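Local coordinates for 2-oxoglutarate carboxylase small subunit (Hydrogenobacter thermophilus, PDB 7KCT), which is a biotin carboxylase-family subunit with an ATP-grasp domain, and binds ADP, bicarbonate and magnesium ions, at residues 16-21 with 90-95; 85-90 with 109-114. All blocks are in the same frame, centred on the assembly; numbering follows the deposited sequence.

Interaction 1 of 2, residues 16-21 with 90-95; sequences VANRGE and YGFLAE. With ADP (adenosine-5'-diphosphate), chain D.
Asn18 and Phe92 bring the two backbones nearest, their CA atoms 7.5 Å apart, where the loop leaving strand 13-16 for helix 20-32 faces the loop after strand 85-87. Both loops lie at the C-terminal ends of parallel strands in the Rossmann-like N-terminal domain of a biotin carboxylase, a place where such folds commonly build their binding sites. The 90-95 loop folds over in a type II' turn from Gly91 to Ala94. Between the loops, the amide of Asn18 works in two directions. Its ND2 donates to Tyr90 O at 2.9 Å in a fairly straight bond, and that oxygen lies close to the amide plane. ND2 also bonds Pro88 O. On the other branch, OD1 takes the N-H of Arg19 through an in-plane lone pair, and these bonds together fix the rotation of the amide. The same amide meets the edge of the Phe92 ring, with OD1 3.4 Å from CE2 and the two planes 60° apart. Arg19 adds its CG obliquely to that ring, while its guanidinium turns elsewhere to a salt bridge with Glu45; Tyr68 stacks on Phe92. A water bridges the two backbones, donating to Ala17 O and accepting from Leu93 N. The Tyr90 ring, with CG between the backbone N and the carbonyl carbon (chi1 54°), has CD1 3.8 Å from ADP C5', and Gly91 CA lies 3.5 Å from ADP O4'. At the far end of the ring, Tyr90 OH takes a water proton and gives its own to Glu21. Lys396 forms a salt bridge to that same carboxylate oxygen, and would be expected to stabilise its charge. Glu21 OE2 receives the hydroxyl at 2.5 Å on its anti side, 29° out of the carboxylate plane.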
ATOM      1  N   VAL A  16     -21.682  -6.832   8.331  1.00 24.36           N
ATOM      2  CA  VAL A  16     -20.858  -7.446   7.294  1.00 20.61           C
ATOM      3  C   VAL A  16     -21.091  -8.945   7.414  1.00 25.85           C
ATOM      4  O   VAL A  16     -20.690  -9.556   8.406  1.00 23.21           O
ATOM      5  CB  VAL A  16     -19.383  -7.087   7.504  1.00 26.46           C
ATOM      6  CG1 VAL A  16     -18.562  -7.708   6.447  1.00 29.33           C
ATOM      7  CG2 VAL A  16     -19.204  -5.541   7.563  1.00 30.53           C
ATOM      8  N   ALA A  17     -21.782  -9.554   6.459  1.00 26.98           N
ATOM      9  CA  ALA A  17     -22.150 -10.972   6.583  1.00 21.85           C
ATOM     10  C   ALA A  17     -21.096 -11.845   5.895  1.00 25.95           C
ATOM     11  O   ALA A  17     -21.323 -12.444   4.840  1.00 26.09           O
ATOM     12  CB  ALA A  17     -23.539 -11.216   6.013  1.00 27.58           C
ATOM     13  N   ASN A  18     -19.879 -11.810   6.427  1.00 25.20           N
ATOM     14  CA  ASN A  18     -18.751 -12.498   5.791  1.00 24.87           C
ATOM     15  C   ASN A  18     -17.556 -12.503   6.747  1.00 23.56           C
ATOM     16  O   ASN A  18     -17.706 -12.177   7.931  1.00 24.35           O
ATOM     17  CB  ASN A  18     -18.399 -11.864   4.450  1.00 27.56           C
ATOM     18  CG  ASN A  18     -17.892 -12.896   3.439  1.00 28.03           C
ATOM     19  OD1 ASN A  18     -16.919 -13.627   3.679  1.00 25.02           O
ATOM     20  ND2 ASN A  18     -18.539 -12.943   2.306  1.00 30.07           N
ATOM     21  N   ARG A  19     -16.395 -12.964   6.265  1.00 20.94           N
ATOM     22  CA  ARG A  19     -15.233 -13.215   7.119  1.00 21.69           C
ATOM     23  C   ARG A  19     -13.951 -12.895   6.376  1.00 22.76           C
ATOM     24  O   ARG A  19     -13.960 -12.564   5.190  1.00 21.49           O
ATOM     25  CB  ARG A  19     -15.202 -14.676   7.601  1.00 26.42           C
ATOM     26  CG  ARG A  19     -15.135 -15.746   6.485  1.00 26.01           C
ATOM     27  CD  ARG A  19     -14.830 -17.175   7.005  1.00 35.01           C
ATOM     28  NE  ARG A  19     -13.503 -17.240   7.634  1.00 30.46           N
ATOM     29  CZ  ARG A  19     -12.351 -17.270   6.991  1.00 27.45           C
ATOM     30  NH1 ARG A  19     -12.295 -17.254   5.652  1.00 31.33           N
ATOM     31  NH2 ARG A  19     -11.228 -17.283   7.713  1.00 34.79           N
ATOM     32  N   GLY A  20     -12.827 -12.995   7.088  1.00 27.43           N
ATOM     33  CA  GLY A  20     -11.573 -13.041   6.380  1.00 26.17           C
ATOM     34  C   GLY A  20     -11.253 -11.702   5.744  1.00 23.92           C
ATOM     35  O   GLY A  20     -11.689 -10.658   6.205  1.00 26.13           O
ATOM     36  N   GLU A  21     -10.517 -11.737   4.644  1.00 22.80           N
ATOM     37  CA  GLU A  21      -9.999 -10.489   4.082  1.00 26.36           C
ATOM     38  C   GLU A  21     -11.101  -9.560   3.598  1.00 26.04           C
ATOM     39  O   GLU A  21     -10.947  -8.333   3.668  1.00 21.34           O
ATOM     40  CB  GLU A  21      -9.010 -10.766   2.942  1.00 29.15           C
ATOM     41  CG  GLU A  21      -9.575 -11.389   1.652  1.00 36.84           C
ATOM     42  CD  GLU A  21      -9.978 -10.347   0.626  1.00 41.08           C
ATOM     43  OE1 GLU A  21      -9.774  -9.127   0.884  1.00 36.70           O
ATOM     44  OE2 GLU A  21     -10.483 -10.756  -0.453  1.00 39.57           O
ATOM     45  N   TYR A  90     -18.330 -11.524  -0.843  1.00 29.24           N
ATOM     46  CA  TYR A  90     -18.388 -12.442  -1.981  1.00 23.14           C
ATOM     47  C   TYR A  90     -18.516 -13.866  -1.460  1.00 26.00           C
ATOM     48  O   TYR A  90     -18.182 -14.153  -0.317  1.00 28.31           O
ATOM     49  CB  TYR A  90     -17.144 -12.275  -2.915  1.00 28.18           C
ATOM     50  CG  TYR A  90     -15.771 -12.379  -2.278  1.00 30.76           C
ATOM     51  CD1 TYR A  90     -15.334 -13.588  -1.731  1.00 35.31           C
ATOM     52  CD2 TYR A  90     -14.908 -11.294  -2.251  1.00 28.04           C
ATOM     53  CE1 TYR A  90     -14.073 -13.704  -1.174  1.00 35.73           C
ATOM     54  CE2 TYR A  90     -13.643 -11.398  -1.684  1.00 28.82           C
ATOM     55  CZ  TYR A  90     -13.260 -12.600  -1.118  1.00 31.46           C
ATOM     56  OH  TYR A  90     -12.017 -12.770  -0.570  1.00 32.41           O
ATOM     57  N   GLY A  91     -19.093 -14.768  -2.276  1.00 34.89           N
ATOM     58  CA  GLY A  91     -19.372 -16.097  -1.773  1.00 26.03           C
ATOM     59  C   GLY A  91     -20.523 -16.086  -0.767  1.00 29.23           C
ATOM     60  O   GLY A  91     -21.248 -15.102  -0.603  1.00 32.38           O
ATOM     61  N   PHE A  92     -20.654 -17.206  -0.053  1.00 31.00           N
ATOM     62  CA  PHE A  92     -21.701 -17.360   0.951  1.00 32.69           C
ATOM     63  C   PHE A  92     -23.048 -16.906   0.384  1.00 32.67           C
ATOM     64  O   PHE A  92     -23.519 -17.531  -0.557  1.00 29.96           O
ATOM     65  CB  PHE A  92     -21.301 -16.618   2.211  1.00 33.01           C
ATOM     66  CG  PHE A  92     -20.051 -17.183   2.881  1.00 29.25           C
ATOM     67  CD1 PHE A  92     -19.940 -18.539   3.146  1.00 32.06           C
ATOM     68  CD2 PHE A  92     -19.003 -16.355   3.235  1.00 30.38           C
ATOM     69  CE1 PHE A  92     -18.804 -19.065   3.764  1.00 32.65           C
ATOM     70  CE2 PHE A  92     -17.853 -16.873   3.828  1.00 33.02           C
ATOM     71  CZ  PHE A  92     -17.772 -18.229   4.124  1.00 33.21           C
ATOM     72  N   LEU A  93     -23.676 -15.829   0.889  1.00 32.04           N
ATOM     73  CA  LEU A  93     -25.035 -15.461   0.458  1.00 29.74           C
ATOM     74  C   LEU A  93     -25.090 -14.283  -0.518  1.00 28.83           C
ATOM     75  O   LEU A  93     -26.180 -13.755  -0.793  1.00 28.49           O
ATOM     76  CB  LEU A  93     -25.904 -15.134   1.665  1.00 32.02           C
ATOM     77  CG  LEU A  93     -26.170 -16.309   2.601  1.00 29.92           C
ATOM     78  CD1 LEU A  93     -26.896 -15.807   3.857  1.00 33.68           C
ATOM     79  CD2 LEU A  93     -26.921 -17.440   1.951  1.00 34.38           C
ATOM     80  N   ALA A  94     -23.940 -13.830  -1.008  1.00 26.82           N
ATOM     81  CA  ALA A  94     -23.872 -12.615  -1.809  1.00 26.63           C
ATOM     82  C   ALA A  94     -24.686 -12.694  -3.101  1.00 34.68           C
ATOM     83  O   ALA A  94     -25.149 -11.658  -3.604  1.00 33.07           O
ATOM     84  CB  ALA A  94     -22.411 -12.312  -2.141  1.00 32.33           C
ATOM     85  N   GLU A  95     -24.807 -13.877  -3.693  1.00 32.88           N
ATOM     86  CA  GLU A  95     -25.614 -14.051  -4.893  1.00 33.52           C
ATOM     87  C   GLU A  95     -26.827 -14.937  -4.612  1.00 34.59           C
ATOM     88  O   GLU A  95     -27.311 -15.643  -5.505  1.00 32.83           O
ATOM     89  CB  GLU A  95     -24.775 -14.613  -6.031  1.00 27.82           C
ATOM     90  CG  GLU A  95     -23.664 -13.695  -6.452  1.00 33.55           C
TER
HETATM   91  PB  ADP D 502     -14.150 -14.332  -7.845  1.00 42.56           P
HETATM   92  O1B ADP D 502     -14.580 -13.275  -6.845  1.00 35.08           O
HETATM   93  O2B ADP D 502     -13.301 -13.986  -9.048  1.00 41.42           O
HETATM   94  O3B ADP D 502     -15.144 -15.422  -8.092  1.00 49.52           O
HETATM   95  PA  ADP D 502     -13.342 -16.844  -6.580  1.00 49.22           P
HETATM   96  O1A ADP D 502     -12.481 -17.589  -5.618  1.00 47.01           O
HETATM   97  O2A ADP D 502     -14.167 -17.519  -7.662  1.00 47.96           O
HETATM   98  O3A ADP D 502     -12.872 -15.398  -7.032  1.00 46.16           O
HETATM   99  O5' ADP D 502     -14.848 -16.513  -5.349  1.00 49.08           O
HETATM  100  C5' ADP D 502     -14.407 -16.527  -3.926  1.00 43.92           C
HETATM  101  C4' ADP D 502     -15.280 -17.291  -3.039  1.00 45.69           C
HETATM  102  O4' ADP D 502     -16.626 -17.394  -3.448  1.00 43.01           O
HETATM  103  C3' ADP D 502     -14.583 -18.771  -3.078  1.00 51.45           C
HETATM  104  O3' ADP D 502     -14.653 -19.295  -1.863  1.00 52.12           O
HETATM  105  C2' ADP D 502     -15.566 -19.400  -4.141  1.00 55.86           C
HETATM  106  O2' ADP D 502     -15.759 -20.721  -3.940  1.00 53.10           O
HETATM  107  C1' ADP D 502     -16.864 -18.714  -3.618  1.00 42.86           C
HETATM  108  N9  ADP D 502     -17.970 -18.583  -4.653  1.00 48.18           N
HETATM  109  C8  ADP D 502     -17.912 -18.045  -5.963  1.00 50.27           C
HETATM  110  N7  ADP D 502     -19.099 -18.109  -6.621  1.00 47.75           N
HETATM  111  C5  ADP D 502     -19.962 -18.663  -5.699  1.00 49.88           C
HETATM  112  C6  ADP D 502     -21.330 -18.981  -5.796  1.00 51.48           C
HETATM  113  N6  ADP D 502     -22.032 -18.724  -6.957  1.00 55.68           N
HETATM  114  N1  ADP D 502     -21.984 -19.546  -4.729  1.00 45.18           N
HETATM  115  C2  ADP D 502     -21.191 -19.790  -3.619  1.00 41.46           C
HETATM  116  N3  ADP D 502     -19.877 -19.546  -3.382  1.00 44.39           N
HETATM  117  C4  ADP D 502     -19.287 -18.963  -4.469  1.00 45.20           C
HETATM  118  O   HOH W   1     -23.039 -13.408   2.393  1.00 31.41           O
HETATM  119  O   HOH W   2     -12.525 -13.204   2.403  1.00 34.47           O

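Interaction 2 of 2, residues 85-90 with 109-114; sequences AIHPGY and TFIGPH. With ADP (adenosine-5'-diphosphate), chain D.
Ile86 is gripped through both of its backbone polar atoms by the parallel strand 109-110 and the residue that follows it: its N donates to Thr109 O at 2.9 Å, and its O accepts from Ile111 N at 3.0 Å. Both bonds are nearly straight, and this stepping to either side of one residue is the ladder of parallel beta pairing. Ala85 CA adds a CH···O contact to Thr109 O at 3.1 Å. Ile111 packs beside the ladder by dividing its branches: CD1 reaches Ala85 CB at 3.9 Å, whereas CG2, anti to the backbone N, comes obliquely to CD2 of the His87 ring. Past the strand end, Pro88 CG sits 3.6 Å from Phe110 CZ, the two side chains at about a right angle. The Phe110 ring is sent that way by a chi1 of -176°, which sets CG anti to the backbone N.

A second shell fixes the imidazole. His87 ND1 accepts the N-H of Gly89 almost in the ring plane, and NE2 bonds Gln320, so both ring nitrogens are engaged and the ring cannot easily turn. Strands 85-87 and 109-110 are the two arms of a beta-alpha-beta crossover; its helix 97-105 packs on Ile86 and Phe110, helix 316-324 lies against Thr109 and Ile111, and strand 13-16 flanks strand 85-87 across the sheet from strand 109-110.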
ATOM      1  N   ALA A  85     -28.221  -1.848   7.139  1.00 24.39           N
ATOM      2  CA  ALA A  85     -27.776  -2.391   5.872  1.00 19.78           C
ATOM      3  C   ALA A  85     -26.819  -3.535   6.141  1.00 27.50           C
ATOM      4  O   ALA A  85     -26.180  -3.599   7.198  1.00 24.24           O
ATOM      5  CB  ALA A  85     -27.091  -1.320   4.995  1.00 24.73           C
ATOM      6  N   ILE A  86     -26.748  -4.444   5.171  1.00 26.56           N
ATOM      7  CA  ILE A  86     -25.921  -5.642   5.230  1.00 27.27           C
ATOM      8  C   ILE A  86     -25.060  -5.691   3.985  1.00 27.96           C
ATOM      9  O   ILE A  86     -25.572  -5.571   2.860  1.00 25.76           O
ATOM     10  CB  ILE A  86     -26.746  -6.937   5.330  1.00 24.84           C
ATOM     11  CG1 ILE A  86     -27.500  -7.040   6.644  1.00 22.40           C
ATOM     12  CG2 ILE A  86     -25.887  -8.238   5.258  1.00 32.82           C
ATOM     13  CD1 ILE A  86     -28.349  -8.265   6.814  1.00 28.42           C
ATOM     14  N   HIS A  87     -23.754  -5.869   4.175  1.00 24.42           N
ATOM     15  CA  HIS A  87     -22.889  -6.106   3.041  1.00 26.14           C
ATOM     16  C   HIS A  87     -22.531  -7.589   2.986  1.00 24.75           C
ATOM     17  O   HIS A  87     -21.973  -8.096   3.972  1.00 24.75           O
ATOM     18  CB  HIS A  87     -21.619  -5.240   3.121  1.00 24.49           C
ATOM     19  CG  HIS A  87     -20.884  -5.179   1.819  1.00 21.46           C
ATOM     20  ND1 HIS A  87     -20.543  -6.318   1.136  1.00 23.83           N
ATOM     21  CD2 HIS A  87     -20.407  -4.146   1.087  1.00 26.10           C
ATOM     22  CE1 HIS A  87     -19.913  -5.994   0.025  1.00 27.38           C
ATOM     23  NE2 HIS A  87     -19.817  -4.683  -0.027  1.00 29.17           N
ATOM     24  N   PRO A  88     -22.856  -8.343   1.926  1.00 24.34           N
ATOM     25  CA  PRO A  88     -22.594  -9.793   1.927  1.00 25.15           C
ATOM     26  C   PRO A  88     -21.190 -10.211   1.501  1.00 23.75           C
ATOM     27  O   PRO A  88     -20.884 -11.412   1.516  1.00 27.37           O
ATOM     28  CB  PRO A  88     -23.612 -10.305   0.912  1.00 26.91           C
ATOM     29  CG  PRO A  88     -23.606  -9.265  -0.152  1.00 30.66           C
ATOM     30  CD  PRO A  88     -23.480  -7.929   0.653  1.00 28.91           C
ATOM     31  N   GLY A  89     -20.341  -9.283   1.090  1.00 29.07           N
ATOM     32  CA  GLY A  89     -19.022  -9.663   0.573  1.00 28.09           C
ATOM     33  C   GLY A  89     -19.121 -10.429  -0.737  1.00 30.16           C
ATOM     34  O   GLY A  89     -19.913 -10.080  -1.631  1.00 28.13           O
ATOM     35  N   TYR A  90     -18.330 -11.524  -0.843  1.00 29.24           N
ATOM     36  CA  TYR A  90     -18.388 -12.442  -1.981  1.00 23.14           C
ATOM     37  C   TYR A  90     -18.516 -13.866  -1.460  1.00 26.00           C
ATOM     38  O   TYR A  90     -18.182 -14.153  -0.317  1.00 28.31           O
ATOM     39  CB  TYR A  90     -17.144 -12.275  -2.915  1.00 28.18           C
ATOM     40  CG  TYR A  90     -15.771 -12.379  -2.278  1.00 30.76           C
ATOM     41  CD1 TYR A  90     -15.334 -13.588  -1.731  1.00 35.31           C
ATOM     42  CD2 TYR A  90     -14.908 -11.294  -2.251  1.00 28.04           C
ATOM     43  CE1 TYR A  90     -14.073 -13.704  -1.174  1.00 35.73           C
ATOM     44  CE2 TYR A  90     -13.643 -11.398  -1.684  1.00 28.82           C
ATOM     45  CZ  TYR A  90     -13.260 -12.600  -1.118  1.00 31.46           C
ATOM     46  OH  TYR A  90     -12.017 -12.770  -0.570  1.00 32.41           O
ATOM     47  N   THR A 109     -31.389  -2.722   4.154  1.00 30.62           N
ATOM     48  CA  THR A 109     -30.854  -2.487   2.811  1.00 28.98           C
ATOM     49  C   THR A 109     -29.752  -3.524   2.493  1.00 29.97           C
ATOM     50  O   THR A 109     -28.715  -3.598   3.176  1.00 26.51           O
ATOM     51  CB  THR A 109     -30.327  -1.052   2.683  1.00 30.87           C
ATOM     52  OG1 THR A 109     -31.379  -0.103   2.913  1.00 31.88           O
ATOM     53  CG2 THR A 109     -29.778  -0.747   1.293  1.00 34.92           C
ATOM     54  N   PHE A 110     -29.990  -4.339   1.469  1.00 31.01           N
ATOM     55  CA  PHE A 110     -28.971  -5.244   0.914  1.00 29.73           C
ATOM     56  C   PHE A 110     -28.019  -4.420   0.040  1.00 34.43           C
ATOM     57  O   PHE A 110     -28.471  -3.750  -0.894  1.00 27.75           O
ATOM     58  CB  PHE A 110     -29.673  -6.364   0.131  1.00 31.07           C
ATOM     59  CG  PHE A 110     -28.738  -7.420  -0.426  1.00 30.24           C
ATOM     60  CD1 PHE A 110     -28.322  -8.457   0.373  1.00 32.09           C
ATOM     61  CD2 PHE A 110     -28.314  -7.386  -1.759  1.00 31.75           C
ATOM     62  CE1 PHE A 110     -27.471  -9.436  -0.119  1.00 31.85           C
ATOM     63  CE2 PHE A 110     -27.435  -8.361  -2.258  1.00 24.70           C
ATOM     64  CZ  PHE A 110     -27.010  -9.367  -1.441  1.00 26.96           C
ATOM     65  N   ILE A 111     -26.710  -4.450   0.339  1.00 26.37           N
ATOM     66  CA  ILE A 111     -25.698  -3.686  -0.418  1.00 22.87           C
ATOM     67  C   ILE A 111     -25.273  -4.567  -1.595  1.00 29.57           C
ATOM     68  O   ILE A 111     -24.347  -5.401  -1.505  1.00 27.43           O
ATOM     69  CB  ILE A 111     -24.517  -3.266   0.468  1.00 26.77           C
ATOM     70  CG1 ILE A 111     -25.019  -2.342   1.589  1.00 24.47           C
ATOM     71  CG2 ILE A 111     -23.417  -2.594  -0.351  1.00 26.80           C
ATOM     72  CD1 ILE A 111     -23.998  -2.110   2.708  1.00 27.09           C
ATOM     73  N   GLY A 112     -25.954  -4.377  -2.713  1.00 25.58           N
ATOM     74  CA  GLY A 112     -25.876  -5.257  -3.858  1.00 28.11           C
ATOM     75  C   GLY A 112     -26.976  -4.877  -4.834  1.00 30.45           C
ATOM     76  O   GLY A 112     -27.676  -3.881  -4.628  1.00 31.98           O
ATOM     77  N   PRO A 113     -27.109  -5.602  -5.945  1.00 35.19           N
ATOM     78  CA  PRO A 113     -28.134  -5.245  -6.939  1.00 32.37           C
ATOM     79  C   PRO A 113     -29.491  -5.746  -6.443  1.00 26.35           C
ATOM     80  O   PRO A 113     -29.591  -6.492  -5.477  1.00 32.16           O
ATOM     81  CB  PRO A 113     -27.653  -5.946  -8.231  1.00 33.16           C
ATOM     82  CG  PRO A 113     -26.878  -7.132  -7.749  1.00 33.76           C
ATOM     83  CD  PRO A 113     -26.231  -6.696  -6.411  1.00 29.39           C
ATOM     84  N   HIS A 114     -30.554  -5.323  -7.109  1.00 31.91           N
ATOM     85  CA  HIS A 114     -31.872  -5.808  -6.719  1.00 28.15           C
ATOM     86  C   HIS A 114     -31.951  -7.327  -6.708  1.00 31.58           C
ATOM     87  O   HIS A 114     -31.407  -8.009  -7.581  1.00 32.69           O
ATOM     88  CB  HIS A 114     -32.921  -5.214  -7.667  1.00 32.26           C
ATOM     89  CG  HIS A 114     -34.306  -5.302  -7.136  1.00 35.57           C
ATOM     90  ND1 HIS A 114     -35.049  -6.454  -7.223  1.00 35.07           N
ATOM     91  CD2 HIS A 114     -35.000  -4.468  -6.334  1.00 42.64           C
ATOM     92  CE1 HIS A 114     -36.208  -6.271  -6.617  1.00 38.78           C
ATOM     93  NE2 HIS A 114     -36.186  -5.089  -6.035  1.00 40.38           N
TER
HETATM   94  PB  ADP D 502     -14.150 -14.332  -7.845  1.00 42.56           P
HETATM   95  O1B ADP D 502     -14.580 -13.275  -6.845  1.00 35.08           O
HETATM   96  O2B ADP D 502     -13.301 -13.986  -9.048  1.00 41.42           O
HETATM   97  O3B ADP D 502     -15.144 -15.422  -8.092  1.00 49.52           O
HETATM   98  PA  ADP D 502     -13.342 -16.844  -6.580  1.00 49.22           P
HETATM   99  O1A ADP D 502     -12.481 -17.589  -5.618  1.00 47.01           O
HETATM  100  O2A ADP D 502     -14.167 -17.519  -7.662  1.00 47.96           O
HETATM  101  O3A ADP D 502     -12.872 -15.398  -7.032  1.00 46.16           O
HETATM  102  O5' ADP D 502     -14.848 -16.513  -5.349  1.00 49.08           O
HETATM  103  C5' ADP D 502     -14.407 -16.527  -3.926  1.00 43.92           C
HETATM  104  C4' ADP D 502     -15.280 -17.291  -3.039  1.00 45.69           C
HETATM  105  O4' ADP D 502     -16.626 -17.394  -3.448  1.00 43.01           O
HETATM  106  C3' ADP D 502     -14.583 -18.771  -3.078  1.00 51.45           C
HETATM  107  O3' ADP D 502     -14.653 -19.295  -1.863  1.00 52.12           O
HETATM  108  C2' ADP D 502     -15.566 -19.400  -4.141  1.00 55.86           C
HETATM  109  O2' ADP D 502     -15.759 -20.721  -3.940  1.00 53.10           O
HETATM  110  C1' ADP D 502     -16.864 -18.714  -3.618  1.00 42.86           C
HETATM  111  N9  ADP D 502     -17.970 -18.583  -4.653  1.00 48.18           N
HETATM  112  C8  ADP D 502     -17.912 -18.045  -5.963  1.00 50.27           C
HETATM  113  N7  ADP D 502     -19.099 -18.109  -6.621  1.00 47.75           N
HETATM  114  C5  ADP D 502     -19.962 -18.663  -5.699  1.00 49.88           C
HETATM  115  C6  ADP D 502     -21.330 -18.981  -5.796  1.00 51.48           C
HETATM  116  N6  ADP D 502     -22.032 -18.724  -6.957  1.00 55.68           N
HETATM  117  N1  ADP D 502     -21.984 -19.546  -4.729  1.00 45.18           N
HETATM  118  C2  ADP D 502     -21.191 -19.790  -3.619  1.00 41.46           C
HETATM  119  N3  ADP D 502     -19.877 -19.546  -3.382  1.00 44.39           N
HETATM  120  C4  ADP D 502     -19.287 -18.963  -4.469  1.00 45.20           C

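How the interactions relate
The two contacts illustrate how one parallel sheet can serve both framework and pocket. Their centres lie 10 Å apart in the N-terminal domain, and their segments alternate along the chain: 16-21, then 85-90, running through the shared Tyr90 into 90-95, and finally 109-114. Interaction 2 joins strand 85-87 to 109-110, the strand at one edge of the sheet within this chain; interaction 1 joins the loops beyond strands 13-16 and 85-87. A probable hydrogen bond from Ala17 N to His87 O ties them directly, and Ala94 packs on Pro88 and Gly89. The strand pairing thus leads straight into the loop that reaches ADP at Tyr90 and Gly91.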